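Local coordinates for bromo domain containing protein (Cryptosporidium parvum, PDB 5U9N), which carries a bromodomain, its second, which binds the inhibitor bromosporine and probably reads acetylated lysine in other proteins, at residues 108-111 and 112-116; 10-13 and 14-17; 54-57 and 58-61; 129-132 and 133-137. All coordinates share one frame; numbering follows the deposited sequence.

Contact 1 of 4, residues 108-111 and 112-116; sequences SNCM and IFNPN. With BMF (Bromosporine), chain C.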
loop_
_atom_site.group_PDB
_atom_site.type_symbol
_atom_site.label_atom_id
_atom_site.label_comp_id
_atom_site.label_asym_id
_atom_site.label_seq_id
_atom_site.Cartn_x
_atom_site.Cartn_y
_atom_site.Cartn_z
ATOM N N SER A 108 1.722 1.706 7.618
ATOM C CA SER A 108 1.684 1.667 9.074
ATOM C C SER A 108 2.227 0.360 9.602
ATOM O O SER A 108 2.801 0.342 10.693
ATOM C CB SER A 108 0.265 1.893 9.596
ATOM O OG SER A 108 -0.649 0.894 9.183
ATOM N N ASN A 109 2.037 -0.748 8.865
ATOM C CA ASN A 109 2.602 -2.040 9.290
ATOM C C ASN A 109 4.131 -1.961 9.237
ATOM O O ASN A 109 4.816 -2.399 10.158
ATOM C CB ASN A 109 2.113 -3.182 8.384
ATOM C CG ASN A 109 0.664 -3.537 8.574
ATOM O OD1 ASN A 109 0.010 -3.108 9.525
ATOM N ND2 ASN A 109 0.127 -4.324 7.657
ATOM N N CYS A 110 4.648 -1.353 8.186
ATOM C CA CYS A 110 6.075 -1.178 8.016
ATOM C C CYS A 110 6.639 -0.257 9.098
ATOM O O CYS A 110 7.718 -0.509 9.605
ATOM C CB CYS A 110 6.378 -0.642 6.622
ATOM S SG CYS A 110 8.131 -0.385 6.306
ATOM N N MET A 111 5.913 0.777 9.459
ATOM C CA MET A 111 6.371 1.719 10.475
ATOM C C MET A 111 6.174 1.168 11.899
ATOM O O MET A 111 6.870 1.617 12.800
ATOM C CB MET A 111 5.668 3.075 10.303
ATOM C CG MET A 111 6.151 3.819 9.042
ATOM S SD MET A 111 5.581 5.509 8.940
ATOM C CE MET A 111 3.969 5.275 8.232
ATOM N N ILE A 112 5.300 0.163 12.102
ATOM C CA ILE A 112 5.179 -0.505 13.427
ATOM C C ILE A 112 6.283 -1.573 13.582
ATOM O O ILE A 112 6.814 -1.750 14.680
ATOM C CB ILE A 112 3.764 -1.137 13.617
ATOM C CG1 ILE A 112 2.733 -0.037 13.785
ATOM C CG2 ILE A 112 3.708 -2.119 14.835
ATOM C CD1 ILE A 112 1.409 -0.420 13.493
ATOM N N PHE A 113 6.588 -2.314 12.505
ATOM C CA PHE A 113 7.525 -3.426 12.560
ATOM C C PHE A 113 8.995 -2.978 12.546
ATOM O O PHE A 113 9.837 -3.667 13.133
ATOM C CB PHE A 113 7.271 -4.388 11.376
ATOM C CG PHE A 113 8.030 -5.702 11.460
ATOM C CD1 PHE A 113 7.700 -6.654 12.415
ATOM C CD2 PHE A 113 9.075 -5.977 10.588
ATOM C CE1 PHE A 113 8.424 -7.852 12.519
ATOM C CE2 PHE A 113 9.802 -7.165 10.694
ATOM C CZ PHE A 113 9.464 -8.106 11.655
ATOM N N ASN A 114 9.328 -1.889 11.842
ATOM C CA ASN A 114 10.740 -1.508 11.681
ATOM C C ASN A 114 11.060 -0.287 12.506
ATOM O O ASN A 114 10.183 0.550 12.732
ATOM C CB ASN A 114 11.079 -1.267 10.194
ATOM C CG ASN A 114 10.706 -2.442 9.303
ATOM O OD1 ASN A 114 11.435 -3.410 9.186
ATOM N ND2 ASN A 114 9.529 -2.414 8.726
ATOM N N PRO A 115 12.317 -0.181 13.017
ATOM C CA PRO A 115 12.662 0.952 13.889
ATOM C C PRO A 115 12.962 2.219 13.095
ATOM O O PRO A 115 13.376 2.145 11.937
ATOM C CB PRO A 115 13.902 0.445 14.625
ATOM C CG PRO A 115 14.586 -0.425 13.633
ATOM C CD PRO A 115 13.474 -1.105 12.860
ATOM N N ASN A 116 12.791 3.383 13.733
ATOM C CA ASN A 116 13.019 4.676 13.086
ATOM C C ASN A 116 14.401 5.214 13.462
ATOM O O ASN A 116 14.715 6.367 13.172
ATOM C CB ASN A 116 11.899 5.681 13.450
ATOM C CG ASN A 116 11.993 6.291 14.840
ATOM O OD1 ASN A 116 12.293 7.487 14.991
ATOM N ND2 ASN A 116 11.562 5.545 15.861
HETATM C C10 BMF C . 11.737 -6.462 2.382
HETATM N N12 BMF C . 9.992 -5.451 3.597
HETATM C C15 BMF C . 11.458 -5.499 6.073
HETATM C C17 BMF C . 13.265 -6.131 7.690
HETATM C C20 BMF C . 15.912 -5.627 9.436
HETATM C C22 BMF C . 11.961 -5.965 4.885
HETATM C C26 BMF C . 7.255 -4.240 3.929
HETATM C C28 BMF C . 13.545 -7.313 1.040
HETATM C C01 BMF C . 13.280 -7.898 -1.399
HETATM C C02 BMF C . 12.728 -7.401 -0.085
HETATM C C03 BMF C . 11.387 -6.996 0.051
HETATM N N04 BMF C . 10.502 -7.029 -1.062
HETATM S S05 BMF C . 9.360 -8.159 -1.328
HETATM C C06 BMF C . 8.471 -8.342 0.169
HETATM O O07 BMF C . 8.475 -7.626 -2.319
HETATM O O08 BMF C . 10.043 -9.385 -1.603
HETATM C C09 BMF C . 10.907 -6.525 1.267
HETATM C C11 BMF C . 11.209 -5.943 3.658
HETATM N N13 BMF C . 9.500 -4.986 4.794
HETATM C C14 BMF C . 10.123 -4.983 6.022
HETATM N N16 BMF C . 12.097 -5.484 7.343
HETATM O O18 BMF C . 13.548 -5.880 8.996
HETATM C C19 BMF C . 14.726 -6.547 9.565
HETATM O O21 BMF C . 13.953 -6.798 6.947
HETATM N N23 BMF C . 9.277 -4.518 6.933
HETATM N N24 BMF C . 8.088 -4.209 6.278
HETATM C C25 BMF C . 8.243 -4.476 5.010
HETATM C C27 BMF C . 13.066 -6.857 2.253
#
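Asn114 turns its amide back over the C-terminal end of helix 96-113, where Cys110 lies in the last turn and Asn114 is the first residue to leave helical geometry; this is the bromosporine pocket, which in the bromodomain fold probably receives acetyl-lysine, and the asparagine is the probable counterpart of the family's anchoring one. Its two amide ends do different work. ND2 donates to Cys110 O at 2.8 Å, on a lone pair in the carbonyl plane, while the backbone N of Asn114 donates to the same oxygen at 3.1 Å, so one carbonyl at the helix end takes two bonds. With CG beside the backbone N (chi1 -54°), the amide folds back to this carbonyl, and the bond fixes its flip, leaving OD1 for bromosporine. An asparagine suits the place because it offers a donor and an acceptor in one flat group. Cys110 SG stands anti to its own backbone N; it lies 3.5 Å from Asn114 ND2 and 3.8 Å from triazole N24 of the ligand. Phe113 borders the ligand obliquely and meets Tyr47 edge-to-face. The ligand hydrogen bond itself runs from bromosporine N16 to Asn114 OD1, 2.9 Å long.

Contact 2 of 4, residues 10-13 and 14-17; sequences RNEC and LRIL. With SO4 (sulfate ion), chain D.
Arg15 reaches back one turn of helix 9-20 to Glu12, and its side chain can be followed atom by atom. CB sits 3.4 Å from Asn11 O, against the backbone of the preceding turn. CG leaves anti to the backbone N and the chain runs on straight to CD, which passes 4.0 Å from Glu12 OE1; the bend at chi3 (69°) then turns the guanidinium edge toward the carboxylate. NE donates to Glu12 OE1 at 3.2 Å, meeting that oxygen from above the carboxylate plane. NH2 donates to Glu12 OE2 at 2.8 Å in a nearly straight bond that lies in the guanidinium plane and meets the oxygen on its syn side, though 30° out of the carboxylate plane. The grip is therefore side-on and two-pronged, although the two flat groups are turned 39° against each other. Glu12 meets it through its own bend at chi2, and its OE2 has a second partner in Ser141 OG, so the buried carboxylate is shared between the helix and a later loop. Arginine suits this position because its long chain can lie along the helix surface while its charge answers the glutamate. At the start of residues 10-13, Arg10 NH2 donates to sulfate O1 at 2.8 Å, an ion probably from the crystallisation liquor. Glu12 and Arg15 form an i to i+3 intrahelical salt bridge on the first helix of the bromodomain's helical bundle.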
loop_
_atom_site.group_PDB
_atom_site.type_symbol
_atom_site.label_atom_id
_atom_site.label_comp_id
_atom_site.label_asym_id
_atom_site.label_seq_id
_atom_site.Cartn_x
_atom_site.Cartn_y
_atom_site.Cartn_z
ATOM N N ARG A 10 -11.911 3.012 -9.859
ATOM C CA ARG A 10 -10.941 1.935 -9.648
ATOM C C ARG A 10 -9.676 2.159 -10.481
ATOM O O ARG A 10 -8.588 1.855 -10.015
ATOM C CB ARG A 10 -11.560 0.582 -9.997
ATOM C CG ARG A 10 -12.601 0.124 -9.014
ATOM C CD ARG A 10 -13.439 -1.001 -9.575
ATOM N NE ARG A 10 -14.571 -1.324 -8.704
ATOM C CZ ARG A 10 -14.516 -2.141 -7.657
ATOM N NH1 ARG A 10 -13.379 -2.757 -7.342
ATOM N NH2 ARG A 10 -15.602 -2.371 -6.930
ATOM N N ASN A 11 -9.817 2.664 -11.720
ATOM C CA ASN A 11 -8.657 2.988 -12.563
ATOM C C ASN A 11 -7.910 4.190 -11.982
ATOM O O ASN A 11 -6.682 4.244 -12.056
ATOM C CB ASN A 11 -9.078 3.262 -14.018
ATOM C CG ASN A 11 -9.470 2.007 -14.789
ATOM O OD1 ASN A 11 -8.894 0.930 -14.604
ATOM N ND2 ASN A 11 -10.378 2.144 -15.748
ATOM N N GLU A 12 -8.647 5.126 -11.343
ATOM C CA GLU A 12 -8.051 6.279 -10.649
ATOM C C GLU A 12 -7.225 5.777 -9.435
ATOM O O GLU A 12 -6.146 6.312 -9.159
ATOM C CB GLU A 12 -9.157 7.276 -10.222
ATOM C CG GLU A 12 -8.668 8.510 -9.472
ATOM C CD GLU A 12 -7.696 9.409 -10.211
ATOM O OE1 GLU A 12 -7.632 9.330 -11.458
ATOM O OE2 GLU A 12 -6.985 10.188 -9.534
ATOM N N CYS A 13 -7.689 4.687 -8.783
ATOM C CA CYS A 13 -6.945 4.033 -7.694
ATOM C C CYS A 13 -5.702 3.342 -8.249
ATOM O O CYS A 13 -4.638 3.408 -7.642
ATOM C CB CYS A 13 -7.834 3.036 -6.954
ATOM S SG CYS A 13 -9.101 3.797 -5.922
ATOM N N LEU A 14 -5.848 2.640 -9.375
ATOM C CA LEU A 14 -4.728 1.945 -9.996
ATOM C C LEU A 14 -3.664 2.942 -10.496
ATOM O O LEU A 14 -2.463 2.690 -10.349
ATOM C CB LEU A 14 -5.226 1.077 -11.134
ATOM C CG LEU A 14 -4.154 0.300 -11.873
ATOM C CD1 LEU A 14 -3.493 -0.721 -10.956
ATOM C CD2 LEU A 14 -4.728 -0.337 -13.125
ATOM N N ARG A 15 -4.103 4.066 -11.082
ATOM C CA ARG A 15 -3.194 5.140 -11.518
ATOM C C ARG A 15 -2.308 5.578 -10.342
ATOM O O ARG A 15 -1.089 5.645 -10.487
ATOM C CB ARG A 15 -3.999 6.349 -12.039
ATOM C CG ARG A 15 -3.144 7.458 -12.636
ATOM C CD ARG A 15 -3.974 8.695 -12.990
ATOM N NE ARG A 15 -4.482 9.398 -11.797
ATOM C CZ ARG A 15 -3.774 10.235 -11.034
ATOM N NH1 ARG A 15 -2.499 10.479 -11.307
ATOM N NH2 ARG A 15 -4.336 10.821 -9.988
ATOM N N ILE A 16 -2.924 5.863 -9.182
ATOM C CA ILE A 16 -2.196 6.324 -7.999
ATOM C C ILE A 16 -1.273 5.214 -7.457
ATOM O O ILE A 16 -0.133 5.495 -7.100
ATOM C CB ILE A 16 -3.177 6.832 -6.916
ATOM C CG1 ILE A 16 -3.789 8.178 -7.372
ATOM C CG2 ILE A 16 -2.469 6.971 -5.538
ATOM C CD1 ILE A 16 -4.944 8.646 -6.553
ATOM N N LEU A 17 -1.754 3.974 -7.419
ATOM C CA LEU A 17 -0.945 2.817 -7.012
ATOM C C LEU A 17 0.307 2.700 -7.894
ATOM O O LEU A 17 1.407 2.502 -7.380
ATOM C CB LEU A 17 -1.782 1.536 -7.133
ATOM C CG LEU A 17 -1.218 0.294 -6.441
ATOM C CD1 LEU A 17 -1.436 0.360 -4.947
ATOM C CD2 LEU A 17 -1.863 -0.963 -6.998
HETATM S S SO4 D . -18.541 -0.208 -8.651
HETATM O O1 SO4 D . -17.683 -0.625 -7.544
HETATM O O2 SO4 D . -19.304 0.975 -8.247
HETATM O O3 SO4 D . -19.459 -1.297 -8.984
HETATM O O4 SO4 D . -17.719 0.108 -9.823
#

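Contact 3 of 4, residues 54-57 and 58-61; sequences ACDY and ITIE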
loop_
_atom_site.group_PDB
_atom_site.type_symbol
_atom_site.label_atom_id
_atom_site.label_comp_id
_atom_site.label_asym_id
_atom_site.label_seq_id
_atom_site.Cartn_x
_atom_site.Cartn_y
_atom_site.Cartn_z
ATOM N N ALA A 54 -1.418 -8.252 7.194
ATOM C CA ALA A 54 -0.419 -7.871 6.188
ATOM C C ALA A 54 -1.093 -7.403 4.893
ATOM O O ALA A 54 -2.235 -7.767 4.630
ATOM C CB ALA A 54 0.498 -9.032 5.893
ATOM N N CYS A 55 -0.401 -6.567 4.107
ATOM C CA CYS A 55 -0.927 -6.103 2.825
ATOM C C CYS A 55 0.220 -5.656 1.888
ATOM O O CYS A 55 1.356 -5.463 2.339
ATOM C CB CYS A 55 -1.937 -4.979 3.037
ATOM S SG CYS A 55 -3.015 -4.689 1.613
ATOM N N ASP A 56 -0.085 -5.475 0.580
ATOM C CA ASP A 56 0.927 -5.054 -0.409
ATOM C C ASP A 56 0.265 -4.643 -1.717
ATOM O O ASP A 56 -0.925 -4.864 -1.897
ATOM C CB ASP A 56 1.952 -6.166 -0.654
ATOM C CG ASP A 56 1.323 -7.531 -0.723
ATOM O OD1 ASP A 56 0.812 -7.888 -1.803
ATOM O OD2 ASP A 56 1.224 -8.194 0.337
ATOM N N TYR A 57 1.040 -4.019 -2.615
ATOM C CA TYR A 57 0.520 -3.426 -3.854
ATOM C C TYR A 57 -0.071 -4.440 -4.788
ATOM O O TYR A 57 -1.115 -4.172 -5.374
ATOM C CB TYR A 57 1.626 -2.659 -4.616
ATOM C CG TYR A 57 2.244 -1.474 -3.891
ATOM C CD1 TYR A 57 1.519 -0.747 -2.942
ATOM C CD2 TYR A 57 3.509 -1.011 -4.229
ATOM C CE1 TYR A 57 2.058 0.385 -2.331
ATOM C CE2 TYR A 57 4.057 0.114 -3.624
ATOM C CZ TYR A 57 3.331 0.810 -2.675
ATOM O OH TYR A 57 3.880 1.929 -2.096
ATOM N N ILE A 58 0.605 -5.563 -5.004
ATOM C CA ILE A 58 0.100 -6.570 -5.950
ATOM C C ILE A 58 -1.222 -7.162 -5.419
ATOM O O ILE A 58 -2.133 -7.404 -6.211
ATOM C CB ILE A 58 1.172 -7.668 -6.248
ATOM C CG1 ILE A 58 0.783 -8.487 -7.505
ATOM C CG2 ILE A 58 1.389 -8.613 -5.048
ATOM C CD1 ILE A 58 0.654 -7.625 -8.833
ATOM N N THR A 59 -1.353 -7.306 -4.074
ATOM C CA THR A 59 -2.587 -7.814 -3.442
ATOM C C THR A 59 -3.729 -6.785 -3.603
ATOM O O THR A 59 -4.849 -7.172 -3.870
ATOM C CB THR A 59 -2.342 -8.149 -1.961
ATOM O OG1 THR A 59 -1.463 -9.253 -1.884
ATOM C CG2 THR A 59 -3.619 -8.496 -1.226
ATOM N N ILE A 60 -3.433 -5.495 -3.462
ATOM C CA ILE A 60 -4.437 -4.439 -3.654
ATOM C C ILE A 60 -4.846 -4.387 -5.132
ATOM O O ILE A 60 -6.041 -4.303 -5.427
ATOM C CB ILE A 60 -3.914 -3.060 -3.164
ATOM C CG1 ILE A 60 -3.749 -3.055 -1.646
ATOM C CG2 ILE A 60 -4.870 -1.948 -3.593
ATOM C CD1 ILE A 60 -3.060 -1.759 -1.083
ATOM N N GLU A 61 -3.844 -4.377 -6.057
ATOM C CA GLU A 61 -4.095 -4.372 -7.515
ATOM C C GLU A 61 -5.020 -5.510 -7.923
ATOM O O GLU A 61 -5.952 -5.289 -8.681
ATOM C CB GLU A 61 -2.776 -4.489 -8.313
ATOM C CG GLU A 61 -3.000 -4.504 -9.830
ATOM C CD GLU A 61 -1.761 -4.353 -10.691
ATOM O OE1 GLU A 61 -1.907 -3.954 -11.869
ATOM O OE2 GLU A 61 -0.644 -4.618 -10.188
#
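Asp56 and Thr59 meet at the start of helix 57-65, where Asp56 is the N-cap residue of a helix in the bromodomain bundle. The polar interactions centre on one oxygen. Asp56 OD1 accepts from Thr59 N at 3.2 Å, the capping bond, and from Thr59 OG1 at 2.7 Å. The hydroxyl comes on the syn side and the backbone N-H on the anti side, both from the same face of the carboxylate, so two bonds hold the group in place. To get there, CG of Asp56 lies between its own backbone N and carbonyl carbon (chi1 41°), which swings the carboxylate over the first turn. Aspartate suits an N-cap because its short chain reaches N-H groups that have no carbonyl before them, and its negative charge would probably be stabilised by the helix dipole. Threonine suits its place by adding a hydroxyl donor to its backbone N-H. Backbone bonds then take over, with Ile60 N donating to Asp56 O and Glu61 N to Tyr57 O; the acidic end of Glu61 is paired with Arg21 in a salt bridge.

Apolar contacts lie on another side of the turn. The branched side chain of Ile60 touches helix 96-113 at Phe99 and Ile106. Tyr57 points away from this turn, against Leu17 and Leu20 of helix 9-20. Cys55, in the loop before the cap, lays its sulfur along the isoleucine, SG to Ile60 CG1 at 3.7 Å.

Contact 4 of 4, residues 129-132 and 133-137; sequences QSLN and KFNNL
Residues 129-132 and 133-137 are successive turns of helix 122-139, and the backbone joins them by regular i to i+4 bonds: Lys133 N to Gln129 O at 2.9 Å, Phe134 N to Ser130 O at 2.7 Å and Asn135 N to Leu131 O at 3.0 Å. The nearest non-adjacent CA atoms across the join, those of Leu131 and Phe134, are 4.9 Å apart.

Three asparagines carry the side-chain contact. Asn136 doubles the bond to the turn before it: its backbone N donates to Asn132 O at 3.2 Å, and its ND2 donates to the same oxygen at 2.9 Å in an almost straight bond (172°). The ND2 lies above the carbonyl plane and the backbone N comes from the opposite face, so the oxygen is held from both sides. Asn136 folds back to it because its CG stands beside the backbone N (chi1 -85°). The side chains of Asn132 and Asn135 are also linked through a water, which donates to Asn132 OD1 and accepts from Asn135 ND2 at 2.8 Å. Asn135 also lies across Leu131, ND2 to CG at 4.0 Å.

Leu131, on the other hand, reaches Phe107 and Met111 of helix 96-113, and Phe134 packs on Ile16 and Leu20 of helix 9-20 and meets Trp138. Leucine and phenylalanine suit these inward sides, while asparagine suits a polar strip because its short amide can bond to the helix itself or to water. The chemistry is consistent with an amphipathic helix whose polar strip is joined by neutral amide groups and a water.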
loop_
_atom_site.group_PDB
_atom_site.type_symbol
_atom_site.label_atom_id
_atom_site.label_comp_id
_atom_site.label_asym_id
_atom_site.label_seq_id
_atom_site.Cartn_x
_atom_site.Cartn_y
_atom_site.Cartn_z
ATOM N N GLN A 129 7.728 8.117 3.477
ATOM C CA GLN A 129 7.741 8.989 2.292
ATOM C C GLN A 129 6.720 8.546 1.263
ATOM O O GLN A 129 6.201 9.383 0.540
ATOM C CB GLN A 129 9.136 9.038 1.643
ATOM C CG GLN A 129 10.159 9.806 2.474
ATOM C CD GLN A 129 11.580 9.447 2.084
ATOM O OE1 GLN A 129 11.865 9.073 0.929
ATOM N NE2 GLN A 129 12.511 9.566 3.033
ATOM N N SER A 130 6.449 7.250 1.161
ATOM C CA SER A 130 5.409 6.769 0.245
ATOM C C SER A 130 4.027 7.122 0.795
ATOM O O SER A 130 3.131 7.415 0.018
ATOM C CB SER A 130 5.533 5.272 -0.000
ATOM O OG SER A 130 6.563 5.024 -0.938
ATOM N N LEU A 131 3.861 7.119 2.128
ATOM C CA LEU A 131 2.626 7.568 2.767
ATOM C C LEU A 131 2.417 9.063 2.499
ATOM O O LEU A 131 1.296 9.497 2.256
ATOM C CB LEU A 131 2.679 7.315 4.276
ATOM C CG LEU A 131 1.530 7.941 5.096
ATOM C CD1 LEU A 131 0.208 7.305 4.739
ATOM C CD2 LEU A 131 1.778 7.797 6.565
ATOM N N ASN A 132 3.491 9.845 2.574
ATOM C CA ASN A 132 3.428 11.272 2.303
ATOM C C ASN A 132 3.102 11.515 0.822
ATOM O O ASN A 132 2.260 12.346 0.514
ATOM C CB ASN A 132 4.739 11.950 2.688
ATOM C CG ASN A 132 4.978 12.023 4.182
ATOM O OD1 ASN A 132 4.259 11.414 4.994
ATOM N ND2 ASN A 132 6.030 12.736 4.575
ATOM N N LYS A 133 3.739 10.760 -0.085
ATOM C CA LYS A 133 3.434 10.835 -1.513
ATOM C C LYS A 133 1.982 10.400 -1.761
ATOM O O LYS A 133 1.302 11.013 -2.562
ATOM C CB LYS A 133 4.402 9.949 -2.320
ATOM C CG LYS A 133 4.169 9.982 -3.860
ATOM C CD LYS A 133 4.533 11.333 -4.482
ATOM C CE LYS A 133 4.404 11.299 -5.993
ATOM N NZ LYS A 133 4.826 12.580 -6.632
ATOM N N PHE A 134 1.515 9.332 -1.092
ATOM C CA PHE A 134 0.137 8.871 -1.264
ATOM C C PHE A 134 -0.862 9.956 -0.857
ATOM O O PHE A 134 -1.837 10.189 -1.577
ATOM C CB PHE A 134 -0.144 7.592 -0.462
ATOM C CG PHE A 134 -1.567 7.084 -0.648
ATOM C CD1 PHE A 134 -2.071 6.827 -1.917
ATOM C CD2 PHE A 134 -2.449 7.029 0.428
ATOM C CE1 PHE A 134 -3.406 6.476 -2.101
ATOM C CE2 PHE A 134 -3.776 6.633 0.245
ATOM C CZ PHE A 134 -4.244 6.358 -1.021
ATOM N N ASN A 135 -0.645 10.593 0.302
ATOM C CA ASN A 135 -1.550 11.641 0.783
ATOM C C ASN A 135 -1.647 12.780 -0.178
ATOM O O ASN A 135 -2.725 13.320 -0.361
ATOM C CB ASN A 135 -1.108 12.175 2.145
ATOM C CG ASN A 135 -1.431 11.243 3.284
ATOM O OD1 ASN A 135 -2.498 10.629 3.328
ATOM N ND2 ASN A 135 -0.586 11.211 4.290
ATOM N N ASN A 136 -0.537 13.168 -0.783
ATOM C CA ASN A 136 -0.528 14.272 -1.729
ATOM C C ASN A 136 -1.276 13.915 -3.028
ATOM O O ASN A 136 -1.969 14.769 -3.574
ATOM C CB ASN A 136 0.906 14.707 -2.037
ATOM C CG ASN A 136 1.427 15.701 -1.019
ATOM O OD1 ASN A 136 1.218 16.918 -1.145
ATOM N ND2 ASN A 136 1.983 15.200 0.085
ATOM N N LEU A 137 -1.136 12.672 -3.517
ATOM C CA LEU A 137 -1.854 12.221 -4.710
ATOM C C LEU A 137 -3.337 12.074 -4.405
ATOM O O LEU A 137 -4.185 12.525 -5.179
ATOM C CB LEU A 137 -1.301 10.865 -5.193
ATOM C CG LEU A 137 0.152 10.858 -5.677
ATOM C CD1 LEU A 137 0.564 9.489 -6.105
ATOM C CD2 LEU A 137 0.356 11.846 -6.803
HETATM O O HOH W 1 1.773 12.475 5.152
#

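In the fold
The four contacts lie on, or at the start of, four helices of one bundle. Contact 1 supplies three residues of the bromosporine pocket; Asp56 of contact 3 has its side chain about 7 Å from the ligand, Ser130 of contact 4 about 10 Å, and Leu17 of contact 2 about 13 Å. Contacts 1 and 2 lie on opposite sides of the chain's centre, their centres 25 Å apart. The others connect them: Met111 CE of contact 1 packs on Leu131 CD2 of contact 4 at 3.7 Å, and Ile16 CG2 of contact 2 on Phe134 CE1 of contact 4 at 3.6 Å. Asn109 ND2 of contact 1 packs on Ala54 CA of contact 3 at 3.9 Å, and Leu17 CD2 of contact 2 reaches Tyr57 O of contact 3 at 3.7 Å.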